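Local structure of putative uncharacterized protein TTHB071 (Thermus thermophilus, 3AYV) at residues A[1-9]-A[216-224]; A[24-35]-A[48-59]. The protein is of unknown function but binds zinc ions in a xylose isomerase-like TIM barrel and may act as an apurinic/apyrimidinic endonuclease. All blocks are in the same frame, centred on the assembly; numbering follows the deposited sequence.

The chain starts on strand 3-8, whose partner in contact 1, strand 219-222, comes some two hundred residues later; pairing the first strand with the eighth closes the barrel. Almost everything between is held in that wide loop, contact 2 included. Contact 2 closes a much shorter one: strand 25-29 leads through helix 38-47 to strand 52-55, which lies beside it. The two contacts do not cross, and they meet directly, since strands 3-8 and 25-29 are sheet neighbours; L5 N lies 2.9 Å from G25 O, probably a hydrogen bond. Each delivers a zinc ligand, E223 in contact 1 and H55 in contact 2, and water 2 binds both zinc ions and so links the two contacts.

Contact 1: residues A[1-9]-A[216-224]; sequences MDVRLAFPL and LDRTMVLEV. With ZN (zinc ion), chain F.
D2 takes the T219 hydroxyl on OD2, with OG1 at 2.8 Å and well above the carboxylate plane. The same carboxylate is gripped side-on by R4: NE meets OD1 almost straight (176°) in the guanidinium plane, while NH2 approaches the syn lone pair of OD2. T219 turns its CG2 anti to the backbone N (OG1 chi1 -59°), which lays this methyl over one face of the guanidinium, 3.4 Å from R4 NE. D91 also takes R4 NH2 in a salt bridge, so R4 NH2 serves both D2 and D91.

The opposite side of the strands is apolar. The M220 chain bends at its last torsion (chi3 -66°) and brings CE against V3 CG2 and M1 SD, while V3 CG1 rests 3.9 Å from L222 CG. The parallel ladder starts with M220 N donating to D2 O and ends with A6 N donating to L222 O. At the C-terminal ends A6 CB packs on E223 CG, and E223 OE2 binds zinc at 2.4 Å beside E136, D162 and H187.

Strand 3-8 is flanked by strand 25-29 and strand 219-222 by strand 185-188, while helix 12-22 covers L5 and F7 from outside.

Contact 2: residues A[24-35]-A[48-59]; sequences LGAEVYLDPALL and FSGKLSVHLPFW. With ZN (zinc ion), chain E.
E27 reaches across to S53, and its side chain can be followed outward. CB lies 3.4 Å from S53 OG. CG stands anti to the backbone N (chi1 -178°) and also passes the S53 hydroxyl, with the backbone of V54 and H55 close by. Beyond CG the chain stays extended, so CD holds the carboxylate alongside the serine hydroxyl. There S53 OG donates to OE2, though the position of OE2 is less certain; OE1 is hydrogen-bonded to H187, a ligand of another zinc. With an alanine here, the S53 hydroxyl would probably lose this acceptor and H187 NE2 its carboxylate partner, so that zinc alone of these two would still hold the histidine ring.

Next along the same face, H55 puts CB 4.1 Å from Y29 CB. Its ring is fixed from two ends: ND1 donates to L56 O at 2.8 Å, in the carbonyl plane and on a lone pair, and NE2 binds zinc at 2.3 Å. The Y29 and F58 side chains cross at about a right angle, with Y29 CE1 3.6 Å from F58 CE2 and the ring planes oblique at 60°. Y29 OH reaches the edge of the W59 ring and shares water 4 with F58 N.

On the other face the fit is apolar: F48 CZ meets A26 CB at 4.0 Å, V28 CG2 touches L52 CD1, and L30 lies against V54. Farther on, P57 CG packs on L30 O and L35. Backbone bonds across the strands, from A26 N to K51 O at one end to L30 N to H55 O at the other, hold them in parallel register.

Strand 25-29, helix 38-47 and strand 52-55 make a beta-alpha-beta unit of the TIM barrel, with the metal site, completed here by H96 and E136, at the C-terminal ends of the strands as in xylose isomerase-like barrels.

Contact 1: residues A[1-9]-A[216-224]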
# COMPACT_ATOMS: atom_id res chain seq x y z
N MET A 1 11.54 9.82 11.91
CA MET A 1 10.80 8.74 11.19
C MET A 1 9.67 9.34 10.36
O MET A 1 8.99 10.28 10.80
CB MET A 1 10.22 7.72 12.19
CG MET A 1 11.26 6.78 12.81
SD MET A 1 10.56 5.58 13.93
CE MET A 1 9.95 6.66 15.23
N ASP A 2 9.47 8.77 9.17
CA ASP A 2 8.40 9.15 8.27
C ASP A 2 7.23 8.18 8.54
O ASP A 2 7.22 7.07 8.01
CB ASP A 2 8.89 9.02 6.82
CG ASP A 2 7.84 9.44 5.79
OD1 ASP A 2 6.69 9.78 6.16
OD2 ASP A 2 8.19 9.42 4.58
N VAL A 3 6.30 8.61 9.38
CA VAL A 3 5.18 7.77 9.81
C VAL A 3 3.91 8.45 9.37
O VAL A 3 3.71 9.64 9.63
CB VAL A 3 5.15 7.52 11.35
CG1 VAL A 3 4.11 6.46 11.69
CG2 VAL A 3 6.51 7.05 11.85
N ARG A 4 3.06 7.69 8.67
CA ARG A 4 1.90 8.25 8.03
C ARG A 4 0.68 7.47 8.49
O ARG A 4 0.80 6.29 8.85
CB ARG A 4 2.03 8.13 6.51
CG ARG A 4 3.36 8.60 5.97
CD ARG A 4 3.32 9.02 4.54
NE ARG A 4 4.66 9.43 4.09
CZ ARG A 4 5.00 9.60 2.82
NH1 ARG A 4 4.11 9.39 1.85
NH2 ARG A 4 6.24 9.96 2.51
N LEU A 5 -0.47 8.13 8.49
CA LEU A 5 -1.75 7.46 8.77
C LEU A 5 -2.54 7.17 7.50
O LEU A 5 -2.79 8.06 6.70
CB LEU A 5 -2.60 8.30 9.73
CG LEU A 5 -3.93 7.66 10.13
CD1 LEU A 5 -3.74 6.40 10.97
CD2 LEU A 5 -4.79 8.68 10.89
N ALA A 6 -2.96 5.91 7.34
CA ALA A 6 -3.89 5.52 6.28
C ALA A 6 -5.31 5.92 6.64
O ALA A 6 -5.76 5.65 7.74
CB ALA A 6 -3.83 3.99 6.05
N PHE A 7 -6.01 6.56 5.71
CA PHE A 7 -7.45 6.82 5.85
C PHE A 7 -8.05 6.96 4.45
O PHE A 7 -7.36 7.39 3.52
CB PHE A 7 -7.71 8.11 6.68
CG PHE A 7 -7.03 9.34 6.13
CD1 PHE A 7 -5.72 9.64 6.49
CD2 PHE A 7 -7.69 10.19 5.24
CE1 PHE A 7 -5.08 10.77 5.96
CE2 PHE A 7 -7.06 11.33 4.70
CZ PHE A 7 -5.75 11.63 5.09
N PRO A 8 -9.32 6.60 4.29
CA PRO A 8 -9.98 6.87 3.02
C PRO A 8 -10.28 8.36 2.84
O PRO A 8 -10.54 9.07 3.83
CB PRO A 8 -11.27 6.07 3.10
CG PRO A 8 -11.54 5.95 4.57
CD PRO A 8 -10.19 5.86 5.23
N LEU A 9 -10.26 8.81 1.59
CA LEU A 9 -10.66 10.17 1.24
C LEU A 9 -12.05 10.48 1.84
O LEU A 9 -12.30 11.61 2.30
CB LEU A 9 -10.67 10.33 -0.28
CG LEU A 9 -11.11 11.68 -0.84
CD1 LEU A 9 -10.19 12.79 -0.27
CD2 LEU A 9 -11.10 11.63 -2.36
N LEU A 216 13.12 1.23 10.18
CA LEU A 216 12.58 2.46 10.76
C LEU A 216 12.95 3.75 10.02
O LEU A 216 12.37 4.81 10.29
CB LEU A 216 12.94 2.56 12.25
CG LEU A 216 12.31 1.47 13.12
CD1 LEU A 216 12.70 1.62 14.57
CD2 LEU A 216 10.78 1.45 13.00
N ASP A 217 13.90 3.66 9.09
CA ASP A 217 14.29 4.81 8.27
C ASP A 217 13.50 4.89 6.94
O ASP A 217 13.70 5.83 6.15
CB ASP A 217 15.81 4.80 8.01
CG ASP A 217 16.31 3.49 7.37
OD1 ASP A 217 15.68 2.41 7.53
OD2 ASP A 217 17.36 3.54 6.69
N ARG A 218 12.61 3.91 6.74
CA ARG A 218 11.72 3.85 5.57
C ARG A 218 10.36 4.48 5.89
O ARG A 218 10.00 4.66 7.06
CB ARG A 218 11.48 2.39 5.16
CG ARG A 218 12.42 1.82 4.09
CD ARG A 218 13.79 1.51 4.60
NE ARG A 218 14.41 0.39 3.89
CZ ARG A 218 15.42 -0.32 4.36
NH1 ARG A 218 15.96 -0.01 5.55
NH2 ARG A 218 15.92 -1.32 3.65
N THR A 219 9.60 4.80 4.85
CA THR A 219 8.27 5.32 5.05
C THR A 219 7.41 4.20 5.63
O THR A 219 7.44 3.07 5.13
CB THR A 219 7.67 5.88 3.76
OG1 THR A 219 8.52 6.93 3.26
CG2 THR A 219 6.27 6.46 4.02
N MET A 220 6.69 4.53 6.71
CA MET A 220 5.83 3.59 7.39
C MET A 220 4.42 4.15 7.47
O MET A 220 4.22 5.31 7.84
CB MET A 220 6.38 3.29 8.78
CG MET A 220 7.62 2.42 8.75
SD MET A 220 8.40 2.41 10.35
CE MET A 220 8.91 4.14 10.46
N VAL A 221 3.44 3.33 7.07
CA VAL A 221 2.06 3.75 7.02
C VAL A 221 1.31 2.93 8.07
O VAL A 221 1.36 1.70 8.05
CB VAL A 221 1.39 3.47 5.64
CG1 VAL A 221 -0.09 3.89 5.69
CG2 VAL A 221 2.10 4.24 4.54
N LEU A 222 0.66 3.60 9.00
CA LEU A 222 -0.15 2.92 9.99
C LEU A 222 -1.51 2.64 9.37
O LEU A 222 -2.34 3.54 9.20
CB LEU A 222 -0.28 3.76 11.27
CG LEU A 222 1.07 4.09 11.92
CD1 LEU A 222 0.84 4.98 13.14
CD2 LEU A 222 1.79 2.80 12.33
N GLU A 223 -1.72 1.39 9.01
CA GLU A 223 -2.96 0.93 8.42
C GLU A 223 -3.80 0.35 9.55
O GLU A 223 -3.96 -0.87 9.67
CB GLU A 223 -2.63 -0.11 7.38
CG GLU A 223 -2.10 0.60 6.15
CD GLU A 223 -2.55 -0.05 4.93
OE1 GLU A 223 -3.07 0.65 4.00
OE2 GLU A 223 -2.37 -1.28 4.91
N VAL A 224 -4.28 1.25 10.39
CA VAL A 224 -4.87 0.89 11.67
C VAL A 224 -6.26 1.50 11.75
O VAL A 224 -6.44 2.69 11.45
CB VAL A 224 -3.97 1.38 12.85
CG1 VAL A 224 -4.66 1.24 14.19
CG2 VAL A 224 -2.66 0.59 12.88
ZN ZN F . -1.58 -2.94 3.31
O HOH W 1 11.15 6.58 8.57
O HOH W 2 -3.33 -1.42 2.30
O HOH W 3 -3.77 -3.27 4.29

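Contact 2: residues A[24-35]-A[48-59]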
# COMPACT_ATOMS: atom_id res chain seq x y z
N LEU A 24 1.64 13.23 12.16
CA LEU A 24 1.72 12.16 11.17
C LEU A 24 1.56 12.67 9.74
O LEU A 24 0.89 13.69 9.47
CB LEU A 24 0.68 11.08 11.48
CG LEU A 24 0.89 10.27 12.76
CD1 LEU A 24 -0.31 9.40 13.03
CD2 LEU A 24 2.15 9.42 12.70
N GLY A 25 2.19 11.96 8.81
CA GLY A 25 1.92 12.16 7.40
C GLY A 25 0.62 11.43 7.01
O GLY A 25 -0.11 10.92 7.87
N ALA A 26 0.33 11.39 5.71
CA ALA A 26 -0.93 10.82 5.25
C ALA A 26 -0.71 9.81 4.14
O ALA A 26 0.14 10.01 3.28
CB ALA A 26 -1.85 11.93 4.75
N GLU A 27 -1.50 8.73 4.16
CA GLU A 27 -1.67 7.92 2.95
C GLU A 27 -3.16 7.79 2.70
O GLU A 27 -3.88 7.10 3.45
CB GLU A 27 -1.00 6.54 3.08
CG GLU A 27 -1.15 5.75 1.80
CD GLU A 27 -0.09 4.71 1.61
OE1 GLU A 27 -0.41 3.52 1.74
OE2 GLU A 27 1.07 5.09 1.32
N VAL A 28 -3.62 8.46 1.66
CA VAL A 28 -5.04 8.60 1.41
C VAL A 28 -5.53 7.57 0.40
O VAL A 28 -5.02 7.50 -0.72
CB VAL A 28 -5.39 9.99 0.84
CG1 VAL A 28 -6.92 10.15 0.80
CG2 VAL A 28 -4.75 11.10 1.69
N TYR A 29 -6.52 6.78 0.80
CA TYR A 29 -7.11 5.83 -0.13
C TYR A 29 -8.15 6.53 -0.98
O TYR A 29 -9.05 7.21 -0.47
CB TYR A 29 -7.69 4.65 0.64
CG TYR A 29 -8.73 3.88 -0.15
CD1 TYR A 29 -8.36 2.98 -1.15
CD2 TYR A 29 -10.09 4.00 0.16
CE1 TYR A 29 -9.32 2.24 -1.86
CE2 TYR A 29 -11.06 3.27 -0.54
CZ TYR A 29 -10.67 2.39 -1.54
OH TYR A 29 -11.66 1.66 -2.20
N LEU A 30 -8.03 6.35 -2.29
CA LEU A 30 -8.87 7.09 -3.22
C LEU A 30 -10.16 6.30 -3.50
O LEU A 30 -10.23 5.54 -4.47
CB LEU A 30 -8.08 7.41 -4.51
CG LEU A 30 -6.74 8.12 -4.30
CD1 LEU A 30 -6.05 8.42 -5.65
CD2 LEU A 30 -6.94 9.44 -3.55
N ASP A 31 -11.17 6.51 -2.63
CA ASP A 31 -12.52 5.93 -2.82
C ASP A 31 -12.94 6.08 -4.28
O ASP A 31 -13.03 7.21 -4.82
CB ASP A 31 -13.59 6.61 -1.92
CG ASP A 31 -13.26 6.57 -0.44
OD1 ASP A 31 -12.29 7.23 -0.01
OD2 ASP A 31 -14.01 5.89 0.31
N PRO A 32 -13.18 4.94 -4.97
CA PRO A 32 -13.59 5.01 -6.38
C PRO A 32 -14.84 5.90 -6.60
O PRO A 32 -14.90 6.61 -7.60
CB PRO A 32 -13.94 3.55 -6.71
CG PRO A 32 -13.12 2.74 -5.75
CD PRO A 32 -12.96 3.56 -4.50
N ALA A 33 -15.81 5.83 -5.69
CA ALA A 33 -17.02 6.65 -5.79
C ALA A 33 -16.74 8.16 -5.75
O ALA A 33 -17.57 8.95 -6.20
CB ALA A 33 -18.00 6.29 -4.67
N LEU A 34 -15.57 8.53 -5.22
CA LEU A 34 -15.21 9.94 -5.01
C LEU A 34 -14.18 10.48 -5.98
O LEU A 34 -13.75 11.63 -5.83
CB LEU A 34 -14.74 10.17 -3.59
CG LEU A 34 -15.70 9.82 -2.46
CD1 LEU A 34 -15.05 10.12 -1.10
CD2 LEU A 34 -17.08 10.52 -2.61
N LEU A 35 -13.81 9.69 -6.99
CA LEU A 35 -12.71 10.07 -7.88
C LEU A 35 -12.98 11.34 -8.68
O LEU A 35 -12.05 12.08 -8.97
CB LEU A 35 -12.29 8.92 -8.81
CG LEU A 35 -11.40 7.85 -8.16
CD1 LEU A 35 -11.30 6.60 -9.07
CD2 LEU A 35 -9.99 8.40 -7.84
N PHE A 48 -4.07 20.28 4.18
CA PHE A 48 -2.96 19.45 4.63
C PHE A 48 -1.70 19.75 3.84
O PHE A 48 -1.72 19.84 2.61
CB PHE A 48 -3.30 17.95 4.55
CG PHE A 48 -2.16 17.03 4.96
CD1 PHE A 48 -1.93 16.73 6.31
CD2 PHE A 48 -1.32 16.46 4.01
CE1 PHE A 48 -0.87 15.89 6.69
CE2 PHE A 48 -0.27 15.62 4.38
CZ PHE A 48 -0.05 15.34 5.72
N SER A 49 -0.61 19.92 4.57
CA SER A 49 0.71 20.01 3.96
C SER A 49 1.62 19.30 4.95
O SER A 49 1.55 19.53 6.15
CB SER A 49 1.13 21.47 3.74
OG SER A 49 1.20 22.16 4.96
N GLY A 50 2.46 18.43 4.43
CA GLY A 50 3.09 17.36 5.21
C GLY A 50 3.15 16.22 4.20
O GLY A 50 2.57 16.33 3.12
N LYS A 51 3.86 15.15 4.54
CA LYS A 51 4.12 14.10 3.55
C LYS A 51 2.84 13.33 3.22
O LYS A 51 2.08 12.96 4.11
CB LYS A 51 5.27 13.19 4.00
CG LYS A 51 6.65 13.90 3.93
CD LYS A 51 7.76 13.08 4.57
CE LYS A 51 9.12 13.76 4.39
NZ LYS A 51 10.05 13.40 5.50
N LEU A 52 2.61 13.14 1.92
CA LEU A 52 1.39 12.48 1.48
C LEU A 52 1.69 11.44 0.39
O LEU A 52 2.46 11.70 -0.54
CB LEU A 52 0.36 13.50 0.99
CG LEU A 52 -1.02 12.96 0.54
CD1 LEU A 52 -2.10 13.97 0.80
CD2 LEU A 52 -1.03 12.53 -0.97
N SER A 53 1.07 10.28 0.54
CA SER A 53 1.10 9.24 -0.47
C SER A 53 -0.35 8.82 -0.67
O SER A 53 -1.23 9.26 0.07
CB SER A 53 1.99 8.07 -0.04
OG SER A 53 1.72 7.63 1.29
N VAL A 54 -0.63 8.00 -1.68
CA VAL A 54 -2.01 7.55 -1.88
C VAL A 54 -2.05 6.04 -2.01
O VAL A 54 -1.07 5.41 -2.40
CB VAL A 54 -2.71 8.15 -3.13
CG1 VAL A 54 -2.71 9.69 -3.10
CG2 VAL A 54 -2.06 7.63 -4.40
N HIS A 55 -3.21 5.47 -1.66
CA HIS A 55 -3.51 4.07 -2.02
C HIS A 55 -4.47 4.12 -3.18
O HIS A 55 -5.56 4.69 -3.08
CB HIS A 55 -4.14 3.33 -0.83
CG HIS A 55 -4.08 1.85 -0.97
ND1 HIS A 55 -4.60 1.18 -2.07
CD2 HIS A 55 -3.53 0.90 -0.18
CE1 HIS A 55 -4.37 -0.12 -1.93
NE2 HIS A 55 -3.74 -0.31 -0.79
N LEU A 56 -4.06 3.57 -4.33
CA LEU A 56 -4.87 3.54 -5.52
C LEU A 56 -6.05 2.59 -5.32
O LEU A 56 -6.03 1.78 -4.40
CB LEU A 56 -4.03 3.13 -6.73
CG LEU A 56 -2.90 4.12 -7.07
CD1 LEU A 56 -2.00 3.54 -8.12
CD2 LEU A 56 -3.51 5.46 -7.58
N PRO A 57 -7.12 2.76 -6.11
CA PRO A 57 -8.26 1.82 -5.98
C PRO A 57 -7.80 0.37 -6.14
O PRO A 57 -6.79 0.11 -6.84
CB PRO A 57 -9.15 2.23 -7.17
CG PRO A 57 -8.84 3.75 -7.32
CD PRO A 57 -7.36 3.80 -7.13
N PHE A 58 -8.52 -0.56 -5.50
CA PHE A 58 -8.18 -1.97 -5.62
C PHE A 58 -9.37 -2.93 -5.55
O PHE A 58 -9.26 -4.06 -6.04
CB PHE A 58 -7.17 -2.39 -4.55
CG PHE A 58 -7.72 -2.33 -3.15
CD1 PHE A 58 -8.27 -3.48 -2.56
CD2 PHE A 58 -7.70 -1.13 -2.43
CE1 PHE A 58 -8.80 -3.43 -1.28
CE2 PHE A 58 -8.22 -1.06 -1.13
CZ PHE A 58 -8.77 -2.21 -0.55
N TRP A 59 -10.45 -2.53 -4.88
CA TRP A 59 -11.55 -3.48 -4.67
C TRP A 59 -12.08 -3.99 -6.00
O TRP A 59 -12.47 -3.20 -6.86
CB TRP A 59 -12.69 -2.86 -3.85
CG TRP A 59 -12.44 -2.82 -2.37
CD1 TRP A 59 -12.32 -1.71 -1.59
CD2 TRP A 59 -12.30 -3.95 -1.49
NE1 TRP A 59 -12.13 -2.07 -0.28
CE2 TRP A 59 -12.09 -3.44 -0.20
CE3 TRP A 59 -12.30 -5.34 -1.68
CZ2 TRP A 59 -11.91 -4.27 0.93
CZ3 TRP A 59 -12.11 -6.18 -0.56
CH2 TRP A 59 -11.92 -5.63 0.72
ZN ZN E . -3.22 -2.23 0.36
O HOH W 4 -11.07 0.32 -4.51
O HOH W 2 -3.33 -1.42 2.30
O HOH W 5 -5.41 -2.86 1.28